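Local coordinates for protein 11S globulin subunit beta (PDB 2E9Q) that serves as a seed storage protein of pumpkin, a reserve of nutrients built as a hexamer whose subunits each consist of a disulfide-linked acidic and basic chain, at residues Asn300-Arg305 / Gln443-Val448; Arg326-Ser331 / Gly393-Ala398; Met334-Tyr339 / Arg447-Gly452; Arg351-Val356 / Arg388-Gly393; Ser415-Leu420 / Gln437-Gly442. One frame throughout, in Å; residues are numbered along the deposited sequence.

Interaction 1. Residues Asn300-Arg305 / Gln443-Val448; sequences NPRGGR and QQEMRV
The flat amide of N300, whose CG stands anti to the backbone N (chi1 180°), meets the carboxylate of E445 with the two planes 51° apart, and the guanidinium of R302 approaches the same carboxylate with their planes 48° apart. N300 ND2 bonds to V448 O at 3.1 Å, this oxygen being tilted from the amide plane, while the donor sits above the carbonyl plane of V448. The bond from N300 ND2 to E445 OE2, 2.6 Å, is weak because it is bent; OE2 is also bonded to S450 N. R302 NH1 lies 3.2 Å from E445 OE1, a salt bridge, though the place of that oxygen is doubtful. The other end of the amide serves an Asx turn: N300 OD1 takes R302 N at 2.9 Å. Here the chain forms a classic beta bulge, G303 and G304 both facing N300, whose O accepts from both glycine nitrogens. Glycine suits 303 because a CB would run into V448 CG1, which lies 3.6 Å from G303 C; at 304 the backbone angles would jam a CB against the carbonyl O of G303.

Interaction 2. Residues Arg326-Ser331 / Gly393-Ala398; sequences RGVLYS and GFEWIA
Strands 326-329 and 393-398 run antiparallel at 170°, their axes 4.7 Å apart, with G327/W396 and L329/F394 as hydrogen-bonded pairs that alternate with non-hydrogen-bonded R326/I397 and V328/E395. Glycine suits position 327 because the indole of W396 folds back over it: CG stands between the backbone N and the carbonyl carbon (chi1 75°), and G327 CA makes a CH-pi contact 3.5 Å from the centroid of the six-membered ring. L329 comes to the edge of the same ring, its CG 4.0 Å from W396 CZ3. On the other side of the sheet V328 and E395 lie side by side, the branched methyls of V328 against the aliphatic part of the acid, with V328 CG2 3.7 Å from E395 CG. The carboxylate itself is paired with R351. The R326 chain is bent at chi2, which places CD; R326 NH2 reaches W396 O at 2.9 Å, a weak bond, and has T350 as its stronger partner. Strand 323-329 lies between strands 304-309 and 393-400 in one sheet of the second cupin domain, and 393-400 in turn borders 345-350. W396 reaches across to K387, assigned to a magnesium site, and V335 on strands of the other sheet.

Interaction 3. Residues Met334-Tyr339 / Arg447-Gly452; sequences MVAPHY and RVLSPG
A short antiparallel pairing joins strand 448-449, near the end of the modelled chain, to the start of strand 334-340 in the second cupin domain. M334 and L449 form the hydrogen-bonded pair, with M334 N giving to L449 O at 3.2 Å and L449 N returning a bond to M334 O at 2.7 Å. V335 and V448 make the next, non-hydrogen-bonded pair, after which A336 N reaches R447 O at 2.8 Å. A small side chain suits position 336, where the CB of A336 lies only 3.5 Å from L449 CD1, tighter than ordinary van der Waals contact. M334 runs side by side with L449, and in the conformer given M334 CE lies 3.8 Å from L449 CD2. Beyond the corner at P337, H338 turns back and donates from ND1 to A336 O at 2.7 Å, the acceptor lying in the plane of the imidazole. R447, assigned with K387 to a magnesium site, has a salt bridge to E325. Strand 334-340 also pairs with 384-390 and 407-409, while A221 of the second subunit packs on L449.

Interaction 4. Residues Arg351-Val356 / Arg388-Gly393; sequences RGNARV and RASDRG
R388 opens the contact by pairing with R355 in both directions: R388 O accepts R355 N at 2.8 Å, and R388 N gives to R355 O. Both side chains are extended and lead away, R388 to a salt bridge with E220 of the second subunit and R355 to D368. A389 faces A354 in a non-hydrogen-bonded pair whose CA atoms lie 4.2 Å apart, close quarters that suit two alanines; A354 CB sits 3.1 Å from R388 O. S390 N bonds to N353 O at 3.1 Å, and its hydroxyl, OG, has two acceptors for a single proton, N353 OD1 at 2.7 Å and N353 O. Asparagine suits the site because its amide offers an acceptor, OD1, for S390 OG and a donor, ND2, for E370; chi1 69° places N353 CG in the crowded position between backbone N and carbonyl carbon. R392 O takes R351 NH1 at 3.2 Å, lying almost in the plane of the guanidinium, which pairs with E395 through NH2, while the R392 side chain lies beside G352 and N353. G393, at positive phi as glycine readily allows, ends the walk with its O accepting N353 N at 3.2 Å, while G352 CA–H points at it. Strand 353-359 lies between 365-372 and 384-390, and the corners at 351-352 and 391-392 carry both strands over to the sheet of 345-350 and 393-400, with F394 packed on A354 and A389.

Interaction 5. Residues Ser415-Leu420 / Gln437-Gly442; sequences SQMRML and QRLKYG
K440 reaches across from helix 433-441 to the end of helix 416-419, where NZ bonds to L420 O at 2.8 Å and to R418 O at 3.1 Å, in each case from above the carbonyl plane. A long aliphatic lysine suits this buried path, as its CB passes M417 O and its CG lies over the centre of the Y441 ring; a bend at chi3 (-70°) turns CE toward the two oxygens. Beside it M417 and L439 cross obliquely and add apolar bulk, backed by L425 and Y429, which M417 also touches. The side toward R418 and Y441 is looser and partly open to solvent. There the guanidinium stands nearly upright to the tyrosine ring, at 80°, with R418 NH1 at the ring edge, 3.4 Å from Y441 CD1. Y441 CA and K440 O lie over one face of the guanidinium, whose NH2 is bonded to Q443 O. Both K440 NZ and Y441 OH continue to D123 of the second subunit. An ammonium surrounded by carbonyls at a helix C-terminus and by a carboxylate would be expected to stay charged although buried, and it joins the two helices to the neighbouring subunit.

Interactions 1 to 4 lie on the two sheets of the second cupin domain; interaction 5 lies on helices 416-419 and 433-441, its centre 15 Å from that of interaction 3. Interaction 2 belongs to the sheet that holds strands 304-309, 323-329 and 393-400, interactions 3 and 4 to the one with 334-340, 353-359 and 384-390, and interaction 1 spans both, through 304-309 and V448. Interaction 4 is nested inside 2, which is nested inside 1; 2 and 3 cross as the chain passes back and forth between the two sheets. The centres of 1 and 3, which share R447 and V448, are 7 Å apart. Interactions 3, 4 and 5 touch the second subunit, and interaction 1 more slightly, through Q443.

Interaction 1. Residues Asn300-Arg305 / Gln443-Val448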
# COMPACT_ATOMS: atom_id res chain seq x y z
N ASN A 300 -34.96 11.15 3.83
CA ASN A 300 -35.81 11.54 4.94
C ASN A 300 -36.74 12.61 4.39
O ASN A 300 -36.33 13.75 4.20
CB ASN A 300 -35.01 12.11 6.10
CG ASN A 300 -35.91 12.52 7.25
OD1 ASN A 300 -36.95 13.14 7.04
ND2 ASN A 300 -35.51 12.18 8.47
N PRO A 301 -38.00 12.23 4.13
CA PRO A 301 -39.04 13.11 3.59
C PRO A 301 -39.00 14.54 4.11
O PRO A 301 -39.14 15.49 3.34
CB PRO A 301 -40.33 12.39 3.98
CG PRO A 301 -39.94 10.95 3.91
CD PRO A 301 -38.56 10.94 4.55
N ARG A 302 -38.80 14.70 5.41
CA ARG A 302 -38.77 16.02 6.02
C ARG A 302 -37.37 16.54 6.35
O ARG A 302 -37.21 17.71 6.72
CB ARG A 302 -39.60 16.01 7.30
CG ARG A 302 -41.09 15.73 7.10
CD ARG A 302 -41.72 15.37 8.43
NE ARG A 302 -41.07 14.20 9.00
CZ ARG A 302 -41.25 13.76 10.24
NH1 ARG A 302 -40.61 12.68 10.67
NH2 ARG A 302 -42.07 14.40 11.06
N GLY A 303 -36.35 15.69 6.22
CA GLY A 303 -34.99 16.12 6.54
C GLY A 303 -34.06 16.40 5.37
O GLY A 303 -33.39 17.44 5.34
N GLY A 304 -34.02 15.47 4.42
CA GLY A 304 -33.15 15.64 3.27
C GLY A 304 -32.70 14.28 2.76
O GLY A 304 -33.32 13.27 3.07
N ARG A 305 -31.61 14.25 2.01
CA ARG A 305 -31.15 12.98 1.46
C ARG A 305 -29.67 12.92 1.12
O ARG A 305 -29.01 13.95 0.97
CB ARG A 305 -31.96 12.69 0.20
CG ARG A 305 -31.98 13.89 -0.73
CD ARG A 305 -32.76 13.64 -2.00
NE ARG A 305 -32.89 14.86 -2.78
CZ ARG A 305 -33.61 15.92 -2.42
NH1 ARG A 305 -33.66 16.99 -3.21
NH2 ARG A 305 -34.29 15.92 -1.28
N GLN A 443 -34.01 8.55 19.76
CA GLN A 443 -34.00 8.98 18.36
C GLN A 443 -34.47 7.83 17.49
O GLN A 443 -33.89 6.73 17.51
CB GLN A 443 -32.59 9.40 17.92
CG GLN A 443 -32.55 9.97 16.52
CD GLN A 443 -33.10 11.37 16.45
OE1 GLN A 443 -33.41 11.88 15.38
NE2 GLN A 443 -33.22 12.01 17.61
N GLN A 444 -35.53 8.07 16.72
CA GLN A 444 -36.09 7.05 15.86
C GLN A 444 -35.71 7.19 14.39
O GLN A 444 -35.81 6.23 13.62
CB GLN A 444 -37.62 7.02 16.00
CG GLN A 444 -38.10 6.40 17.31
CD GLN A 444 -37.68 4.95 17.48
OE1 GLN A 444 -38.06 4.30 18.45
NE2 GLN A 444 -36.90 4.44 16.54
N GLU A 445 -35.27 8.38 13.99
CA GLU A 445 -34.86 8.61 12.62
C GLU A 445 -33.50 7.96 12.31
O GLU A 445 -32.95 7.25 13.15
CB GLU A 445 -34.83 10.11 12.33
CG GLU A 445 -36.21 10.73 12.42
CD GLU A 445 -36.36 11.96 11.53
OE1 GLU A 445 -37.51 12.42 11.34
OE2 GLU A 445 -35.33 12.46 11.03
N MET A 446 -32.97 8.19 11.11
CA MET A 446 -31.69 7.57 10.74
C MET A 446 -30.51 8.53 10.59
O MET A 446 -30.23 9.32 11.49
CB MET A 446 -31.86 6.75 9.47
CG MET A 446 -30.89 5.59 9.37
SD MET A 446 -31.22 4.32 10.63
CE MET A 446 -30.18 4.88 12.02
N ARG A 447 -29.81 8.45 9.46
CA ARG A 447 -28.65 9.32 9.23
C ARG A 447 -29.05 10.78 9.17
O ARG A 447 -28.39 11.65 9.74
CB ARG A 447 -27.93 8.93 7.93
CG ARG A 447 -26.55 9.57 7.82
CD ARG A 447 -25.86 9.29 6.50
NE ARG A 447 -25.87 7.87 6.15
CZ ARG A 447 -25.06 7.33 5.24
NH1 ARG A 447 -24.16 8.08 4.62
NH2 ARG A 447 -25.15 6.04 4.96
N VAL A 448 -30.14 11.06 8.46
CA VAL A 448 -30.62 12.42 8.35
C VAL A 448 -31.74 12.62 9.36
O VAL A 448 -32.65 11.80 9.46
CB VAL A 448 -31.14 12.72 6.94
CG1 VAL A 448 -31.69 14.14 6.88
CG2 VAL A 448 -30.01 12.56 5.93

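Interaction 2. Residues Arg326-Ser331 / Gly393-Ala398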
# COMPACT_ATOMS: atom_id res chain seq x y z
N ARG A 326 -23.45 12.58 -2.18
CA ARG A 326 -24.00 13.89 -2.48
C ARG A 326 -25.16 14.07 -1.51
O ARG A 326 -26.15 13.34 -1.58
CB ARG A 326 -24.50 13.94 -3.93
CG ARG A 326 -24.72 15.35 -4.50
CD ARG A 326 -26.05 15.96 -4.05
NE ARG A 326 -26.35 17.19 -4.79
CZ ARG A 326 -25.81 18.38 -4.53
NH1 ARG A 326 -26.14 19.43 -5.27
NH2 ARG A 326 -24.98 18.53 -3.51
N GLY A 327 -25.02 15.04 -0.61
CA GLY A 327 -26.05 15.26 0.39
C GLY A 327 -26.91 16.48 0.19
O GLY A 327 -26.52 17.46 -0.45
N VAL A 328 -28.11 16.42 0.74
CA VAL A 328 -29.04 17.52 0.65
C VAL A 328 -29.77 17.61 1.97
O VAL A 328 -30.45 16.67 2.38
CB VAL A 328 -30.06 17.32 -0.50
CG1 VAL A 328 -31.16 18.36 -0.40
CG2 VAL A 328 -29.36 17.42 -1.83
N LEU A 329 -29.61 18.74 2.65
CA LEU A 329 -30.29 18.94 3.92
C LEU A 329 -31.31 20.06 3.78
O LEU A 329 -31.01 21.10 3.19
CB LEU A 329 -29.30 19.31 5.03
CG LEU A 329 -28.64 18.18 5.82
CD1 LEU A 329 -27.74 18.77 6.93
CD2 LEU A 329 -29.73 17.30 6.43
N TYR A 330 -32.50 19.83 4.30
CA TYR A 330 -33.57 20.83 4.27
C TYR A 330 -33.27 21.81 5.39
O TYR A 330 -32.52 21.50 6.32
CB TYR A 330 -34.94 20.17 4.54
CG TYR A 330 -35.42 19.26 3.44
CD1 TYR A 330 -36.34 18.25 3.70
CD2 TYR A 330 -34.94 19.40 2.13
CE1 TYR A 330 -36.77 17.39 2.68
CE2 TYR A 330 -35.37 18.56 1.11
CZ TYR A 330 -36.28 17.55 1.39
OH TYR A 330 -36.70 16.72 0.38
N SER A 331 -33.88 22.99 5.32
CA SER A 331 -33.67 24.03 6.32
C SER A 331 -33.70 23.47 7.74
O SER A 331 -34.62 22.75 8.12
CB SER A 331 -34.74 25.11 6.19
OG SER A 331 -34.75 25.65 4.88
N GLY A 393 -30.92 25.99 4.06
CA GLY A 393 -30.62 24.59 3.80
C GLY A 393 -29.13 24.46 3.50
O GLY A 393 -28.43 25.46 3.36
N PHE A 394 -28.65 23.22 3.38
CA PHE A 394 -27.23 22.96 3.09
C PHE A 394 -27.14 21.77 2.14
O PHE A 394 -27.80 20.75 2.33
CB PHE A 394 -26.49 22.67 4.39
CG PHE A 394 -25.01 22.46 4.22
CD1 PHE A 394 -24.43 21.23 4.52
CD2 PHE A 394 -24.19 23.50 3.82
CE1 PHE A 394 -23.05 21.05 4.43
CE2 PHE A 394 -22.81 23.33 3.72
CZ PHE A 394 -22.24 22.10 4.03
N GLU A 395 -26.28 21.92 1.13
CA GLU A 395 -26.11 20.92 0.09
C GLU A 395 -24.63 20.71 -0.26
O GLU A 395 -23.87 21.68 -0.34
CB GLU A 395 -26.91 21.31 -1.16
CG GLU A 395 -28.39 20.95 -1.03
CD GLU A 395 -29.27 21.66 -2.03
OE1 GLU A 395 -28.96 21.65 -3.23
OE2 GLU A 395 -30.30 22.23 -1.60
N TRP A 396 -24.23 19.46 -0.48
CA TRP A 396 -22.82 19.19 -0.75
C TRP A 396 -22.49 17.90 -1.48
O TRP A 396 -23.34 17.03 -1.68
CB TRP A 396 -22.06 19.16 0.57
CG TRP A 396 -22.32 17.89 1.32
CD1 TRP A 396 -21.57 16.75 1.28
CD2 TRP A 396 -23.45 17.60 2.16
NE1 TRP A 396 -22.17 15.76 2.03
CE2 TRP A 396 -23.32 16.26 2.58
CE3 TRP A 396 -24.56 18.35 2.58
CZ2 TRP A 396 -24.26 15.64 3.40
CZ3 TRP A 396 -25.50 17.73 3.40
CH2 TRP A 396 -25.34 16.39 3.81
N ILE A 397 -21.22 17.79 -1.85
CA ILE A 397 -20.66 16.61 -2.47
C ILE A 397 -19.43 16.27 -1.62
O ILE A 397 -18.52 17.10 -1.45
CB ILE A 397 -20.24 16.84 -3.94
CG1 ILE A 397 -19.71 15.55 -4.52
CG2 ILE A 397 -19.20 17.92 -4.04
CD1 ILE A 397 -20.72 14.43 -4.52
N ALA A 398 -19.43 15.07 -1.06
CA ALA A 398 -18.34 14.61 -0.21
C ALA A 398 -17.53 13.48 -0.85
O ALA A 398 -18.03 12.37 -1.02
CB ALA A 398 -18.89 14.14 1.12

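Interaction 3. Residues Met334-Tyr339 / Arg447-Gly452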
# COMPACT_ATOMS: atom_id res chain seq x y z
N MET A 334 -30.53 18.25 10.26
CA MET A 334 -29.25 17.85 10.85
C MET A 334 -28.85 16.43 10.48
O MET A 334 -29.69 15.53 10.45
CB MET A 334 -29.37 17.98 12.37
CG MET A 334 -28.08 17.90 13.14
SD MET A 334 -28.41 18.19 14.89
CE MET A 334 -28.20 16.53 15.56
N VAL A 335 -27.56 16.22 10.19
CA VAL A 335 -27.06 14.89 9.89
C VAL A 335 -26.61 14.37 11.25
O VAL A 335 -25.87 15.05 11.96
CB VAL A 335 -25.85 14.90 8.92
CG1 VAL A 335 -25.22 13.52 8.86
CG2 VAL A 335 -26.31 15.30 7.52
N ALA A 336 -27.08 13.19 11.64
CA ALA A 336 -26.74 12.61 12.93
C ALA A 336 -25.24 12.43 13.14
O ALA A 336 -24.49 12.27 12.17
CB ALA A 336 -27.44 11.27 13.09
N PRO A 337 -24.79 12.48 14.41
CA PRO A 337 -23.36 12.31 14.70
C PRO A 337 -22.92 10.96 14.14
O PRO A 337 -23.59 9.95 14.32
CB PRO A 337 -23.30 12.36 16.23
CG PRO A 337 -24.70 12.05 16.67
CD PRO A 337 -25.53 12.77 15.65
N HIS A 338 -21.78 10.96 13.47
CA HIS A 338 -21.28 9.74 12.88
C HIS A 338 -19.81 9.93 12.50
O HIS A 338 -19.29 11.04 12.55
CB HIS A 338 -22.04 9.45 11.59
CG HIS A 338 -21.79 10.47 10.53
ND1 HIS A 338 -22.44 11.67 10.49
CD2 HIS A 338 -20.88 10.50 9.53
CE1 HIS A 338 -21.95 12.41 9.51
NE2 HIS A 338 -21.00 11.72 8.91
N TYR A 339 -19.17 8.85 12.10
CA TYR A 339 -17.80 8.92 11.66
C TYR A 339 -17.63 7.87 10.58
O TYR A 339 -18.39 6.91 10.50
CB TYR A 339 -16.85 8.66 12.83
CG TYR A 339 -16.94 7.27 13.39
CD1 TYR A 339 -17.89 6.93 14.36
CD2 TYR A 339 -16.05 6.28 12.97
CE1 TYR A 339 -17.93 5.66 14.90
CE2 TYR A 339 -16.09 5.02 13.49
CZ TYR A 339 -17.02 4.70 14.46
OH TYR A 339 -17.01 3.42 14.97
N ARG A 447 -29.81 8.45 9.46
CA ARG A 447 -28.65 9.32 9.23
C ARG A 447 -29.05 10.78 9.17
O ARG A 447 -28.39 11.65 9.74
CB ARG A 447 -27.93 8.93 7.93
CG ARG A 447 -26.55 9.57 7.82
CD ARG A 447 -25.86 9.29 6.50
NE ARG A 447 -25.87 7.87 6.15
CZ ARG A 447 -25.06 7.33 5.24
NH1 ARG A 447 -24.16 8.08 4.62
NH2 ARG A 447 -25.15 6.04 4.96
N VAL A 448 -30.14 11.06 8.46
CA VAL A 448 -30.62 12.42 8.35
C VAL A 448 -31.74 12.62 9.36
O VAL A 448 -32.65 11.80 9.46
CB VAL A 448 -31.14 12.72 6.94
CG1 VAL A 448 -31.69 14.14 6.88
CG2 VAL A 448 -30.01 12.56 5.93
N LEU A 449 -31.65 13.71 10.11
CA LEU A 449 -32.64 14.03 11.13
C LEU A 449 -33.51 15.19 10.69
O LEU A 449 -33.02 16.26 10.32
CB LEU A 449 -31.95 14.39 12.44
CG LEU A 449 -31.51 13.23 13.33
CD1 LEU A 449 -30.77 12.19 12.53
CD2 LEU A 449 -30.63 13.78 14.44
N SER A 450 -34.82 14.98 10.75
CA SER A 450 -35.77 16.02 10.36
C SER A 450 -35.74 17.13 11.41
O SER A 450 -35.53 16.86 12.59
CB SER A 450 -37.18 15.43 10.25
OG SER A 450 -37.51 14.68 11.41
N PRO A 451 -35.92 18.39 10.98
CA PRO A 451 -35.91 19.52 11.91
C PRO A 451 -36.65 19.19 13.20
O PRO A 451 -37.86 18.98 13.20
CB PRO A 451 -36.59 20.63 11.11
CG PRO A 451 -36.09 20.36 9.73
CD PRO A 451 -36.23 18.84 9.62
N GLY A 452 -35.89 19.12 14.29
CA GLY A 452 -36.46 18.81 15.59
C GLY A 452 -35.42 19.06 16.66
O GLY A 452 -34.98 18.14 17.36

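Interaction 4. Residues Arg351-Val356 / Arg388-Gly393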
# COMPACT_ATOMS: atom_id res chain seq x y z
N ARG A 351 -24.21 24.39 -2.00
CA ARG A 351 -25.23 25.40 -1.77
C ARG A 351 -25.57 25.56 -0.30
O ARG A 351 -25.46 24.62 0.47
CB ARG A 351 -26.51 25.06 -2.54
CG ARG A 351 -26.90 26.08 -3.59
CD ARG A 351 -28.38 25.94 -3.87
NE ARG A 351 -29.09 25.99 -2.60
CZ ARG A 351 -30.01 25.11 -2.22
NH1 ARG A 351 -30.60 25.23 -1.04
NH2 ARG A 351 -30.34 24.11 -3.03
N GLY A 352 -26.00 26.76 0.08
CA GLY A 352 -26.38 26.99 1.46
C GLY A 352 -25.21 27.08 2.42
O GLY A 352 -24.08 27.42 2.05
N ASN A 353 -25.49 26.79 3.69
CA ASN A 353 -24.46 26.83 4.70
C ASN A 353 -24.95 25.99 5.85
O ASN A 353 -26.12 25.66 5.92
CB ASN A 353 -24.18 28.27 5.16
CG ASN A 353 -25.33 28.87 5.95
OD1 ASN A 353 -26.27 29.43 5.38
ND2 ASN A 353 -25.27 28.74 7.27
N ALA A 354 -24.05 25.63 6.76
CA ALA A 354 -24.42 24.81 7.89
C ALA A 354 -23.41 24.96 9.01
O ALA A 354 -22.28 25.38 8.79
CB ALA A 354 -24.49 23.36 7.46
N ARG A 355 -23.84 24.61 10.22
CA ARG A 355 -22.94 24.67 11.35
C ARG A 355 -22.44 23.24 11.44
O ARG A 355 -23.22 22.30 11.40
CB ARG A 355 -23.64 25.04 12.65
CG ARG A 355 -22.64 25.19 13.80
CD ARG A 355 -23.27 25.37 15.18
NE ARG A 355 -22.25 25.55 16.20
CZ ARG A 355 -22.47 25.57 17.51
NH1 ARG A 355 -23.70 25.42 17.98
NH2 ARG A 355 -21.47 25.75 18.36
N VAL A 356 -21.12 23.09 11.55
CA VAL A 356 -20.51 21.78 11.64
C VAL A 356 -19.54 21.67 12.81
O VAL A 356 -18.75 22.58 13.05
CB VAL A 356 -19.73 21.45 10.36
CG1 VAL A 356 -19.13 20.06 10.46
CG2 VAL A 356 -20.65 21.56 9.15
N ARG A 388 -25.50 20.64 10.77
CA ARG A 388 -26.82 21.22 10.93
C ARG A 388 -27.02 22.32 9.91
O ARG A 388 -26.35 23.36 9.96
CB ARG A 388 -27.00 21.76 12.34
CG ARG A 388 -28.41 22.23 12.65
CD ARG A 388 -28.63 22.29 14.15
NE ARG A 388 -29.98 22.72 14.49
CZ ARG A 388 -30.45 22.78 15.73
NH1 ARG A 388 -29.68 22.44 16.76
NH2 ARG A 388 -31.69 23.20 15.94
N ALA A 389 -27.93 22.08 8.97
CA ALA A 389 -28.22 23.03 7.91
C ALA A 389 -28.80 24.32 8.48
O ALA A 389 -29.48 24.32 9.51
CB ALA A 389 -29.19 22.42 6.91
N SER A 390 -28.51 25.43 7.81
CA SER A 390 -29.02 26.72 8.24
C SER A 390 -30.44 26.86 7.68
O SER A 390 -31.10 25.86 7.36
CB SER A 390 -28.15 27.84 7.68
OG SER A 390 -28.20 27.84 6.26
N ASP A 391 -30.89 28.11 7.57
CA ASP A 391 -32.23 28.39 7.05
C ASP A 391 -32.31 28.16 5.55
O ASP A 391 -33.32 27.69 5.05
CB ASP A 391 -32.60 29.84 7.34
CG ASP A 391 -32.74 30.10 8.81
OD1 ASP A 391 -32.86 31.28 9.20
OD2 ASP A 391 -32.75 29.11 9.57
N ARG A 392 -31.24 28.49 4.85
CA ARG A 392 -31.20 28.31 3.41
C ARG A 392 -30.92 26.85 3.05
O ARG A 392 -30.72 26.52 1.89
CB ARG A 392 -30.10 29.19 2.81
CG ARG A 392 -29.84 30.48 3.60
CD ARG A 392 -28.88 31.42 2.87
NE ARG A 392 -27.62 30.78 2.47
CZ ARG A 392 -26.55 31.44 2.05
NH1 ARG A 392 -26.57 32.77 1.97
NH2 ARG A 392 -25.45 30.79 1.69
N GLY A 393 -30.92 25.99 4.06
CA GLY A 393 -30.62 24.59 3.80
C GLY A 393 -29.13 24.46 3.50
O GLY A 393 -28.43 25.46 3.36

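Interaction 5. Residues Ser415-Leu420 / Gln437-Gly442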
# COMPACT_ATOMS: atom_id res chain seq x y z
N SER A 415 -27.64 2.05 15.10
CA SER A 415 -26.49 2.77 15.62
C SER A 415 -25.70 2.01 16.66
O SER A 415 -26.08 0.93 17.10
CB SER A 415 -26.95 4.11 16.20
OG SER A 415 -27.84 3.91 17.27
N GLN A 416 -24.57 2.59 17.05
CA GLN A 416 -23.70 2.00 18.05
C GLN A 416 -24.44 1.95 19.38
O GLN A 416 -24.36 0.97 20.11
CB GLN A 416 -22.42 2.83 18.19
CG GLN A 416 -21.13 2.04 18.01
CD GLN A 416 -20.95 1.49 16.60
OE1 GLN A 416 -20.03 0.71 16.34
NE2 GLN A 416 -21.81 1.91 15.67
N MET A 417 -25.17 3.01 19.67
CA MET A 417 -25.91 3.09 20.93
C MET A 417 -26.96 1.97 20.98
O MET A 417 -27.13 1.32 22.02
CB MET A 417 -26.58 4.46 21.06
CG MET A 417 -26.31 5.16 22.39
SD MET A 417 -24.62 5.81 22.62
CE MET A 417 -23.82 4.45 23.46
N ARG A 418 -27.64 1.73 19.86
CA ARG A 418 -28.66 0.69 19.78
C ARG A 418 -28.08 -0.70 19.99
O ARG A 418 -28.72 -1.55 20.60
CB ARG A 418 -29.34 0.75 18.41
CG ARG A 418 -30.12 2.03 18.14
CD ARG A 418 -31.61 1.81 18.37
NE ARG A 418 -32.39 3.01 18.07
CZ ARG A 418 -33.71 3.04 18.00
NH1 ARG A 418 -34.41 1.93 18.20
NH2 ARG A 418 -34.34 4.17 17.72
N MET A 419 -26.88 -0.93 19.49
CA MET A 419 -26.23 -2.23 19.62
C MET A 419 -25.84 -2.58 21.05
O MET A 419 -25.74 -3.75 21.41
CB MET A 419 -24.95 -2.26 18.76
CG MET A 419 -25.19 -2.31 17.27
SD MET A 419 -25.54 -4.00 16.69
CE MET A 419 -23.87 -4.59 16.35
N LEU A 420 -25.62 -1.57 21.88
CA LEU A 420 -25.19 -1.82 23.25
C LEU A 420 -26.30 -2.16 24.22
O LEU A 420 -27.33 -1.49 24.26
CB LEU A 420 -24.42 -0.60 23.77
CG LEU A 420 -23.11 -0.27 23.03
CD1 LEU A 420 -22.73 1.19 23.24
CD2 LEU A 420 -22.03 -1.20 23.51
N GLN A 437 -32.60 3.64 28.51
CA GLN A 437 -33.61 3.28 27.53
C GLN A 437 -33.95 4.51 26.71
O GLN A 437 -34.03 4.43 25.49
CB GLN A 437 -34.87 2.77 28.23
CG GLN A 437 -35.75 1.93 27.34
CD GLN A 437 -37.01 1.48 28.03
OE1 GLN A 437 -37.62 0.49 27.64
NE2 GLN A 437 -37.41 2.20 29.06
N ARG A 438 -34.15 5.63 27.38
CA ARG A 438 -34.47 6.88 26.70
C ARG A 438 -33.30 7.32 25.82
O ARG A 438 -33.48 7.92 24.77
CB ARG A 438 -34.80 7.97 27.74
CG ARG A 438 -34.86 9.40 27.18
CD ARG A 438 -35.97 10.23 27.84
NE ARG A 438 -35.79 10.44 29.28
CZ ARG A 438 -34.97 11.34 29.82
NH1 ARG A 438 -34.25 12.14 29.05
NH2 ARG A 438 -34.88 11.44 31.14
N LEU A 439 -32.09 6.99 26.26
CA LEU A 439 -30.90 7.36 25.53
C LEU A 439 -30.78 6.59 24.21
O LEU A 439 -30.62 7.20 23.15
CB LEU A 439 -29.67 7.09 26.40
CG LEU A 439 -28.30 7.63 25.97
CD1 LEU A 439 -27.78 6.85 24.77
CD2 LEU A 439 -28.41 9.11 25.66
N LYS A 440 -30.89 5.26 24.27
CA LYS A 440 -30.76 4.44 23.06
C LYS A 440 -31.98 4.30 22.16
O LYS A 440 -31.83 3.93 20.99
CB LYS A 440 -30.24 3.04 23.40
CG LYS A 440 -31.23 2.13 24.07
CD LYS A 440 -30.63 0.74 24.35
CE LYS A 440 -30.40 -0.07 23.08
NZ LYS A 440 -30.02 -1.48 23.41
N TYR A 441 -33.17 4.59 22.66
CA TYR A 441 -34.37 4.47 21.82
C TYR A 441 -35.06 5.80 21.60
O TYR A 441 -36.14 5.86 21.00
CB TYR A 441 -35.37 3.49 22.44
CG TYR A 441 -34.82 2.10 22.66
CD1 TYR A 441 -34.33 1.35 21.59
CD2 TYR A 441 -34.78 1.55 23.93
CE1 TYR A 441 -33.81 0.07 21.79
CE2 TYR A 441 -34.26 0.27 24.14
CZ TYR A 441 -33.78 -0.46 23.07
OH TYR A 441 -33.26 -1.71 23.28
N GLY A 442 -34.44 6.87 22.09
CA GLY A 442 -35.00 8.20 21.94
C GLY A 442 -35.09 8.68 20.51
O GLY A 442 -36.13 9.18 20.09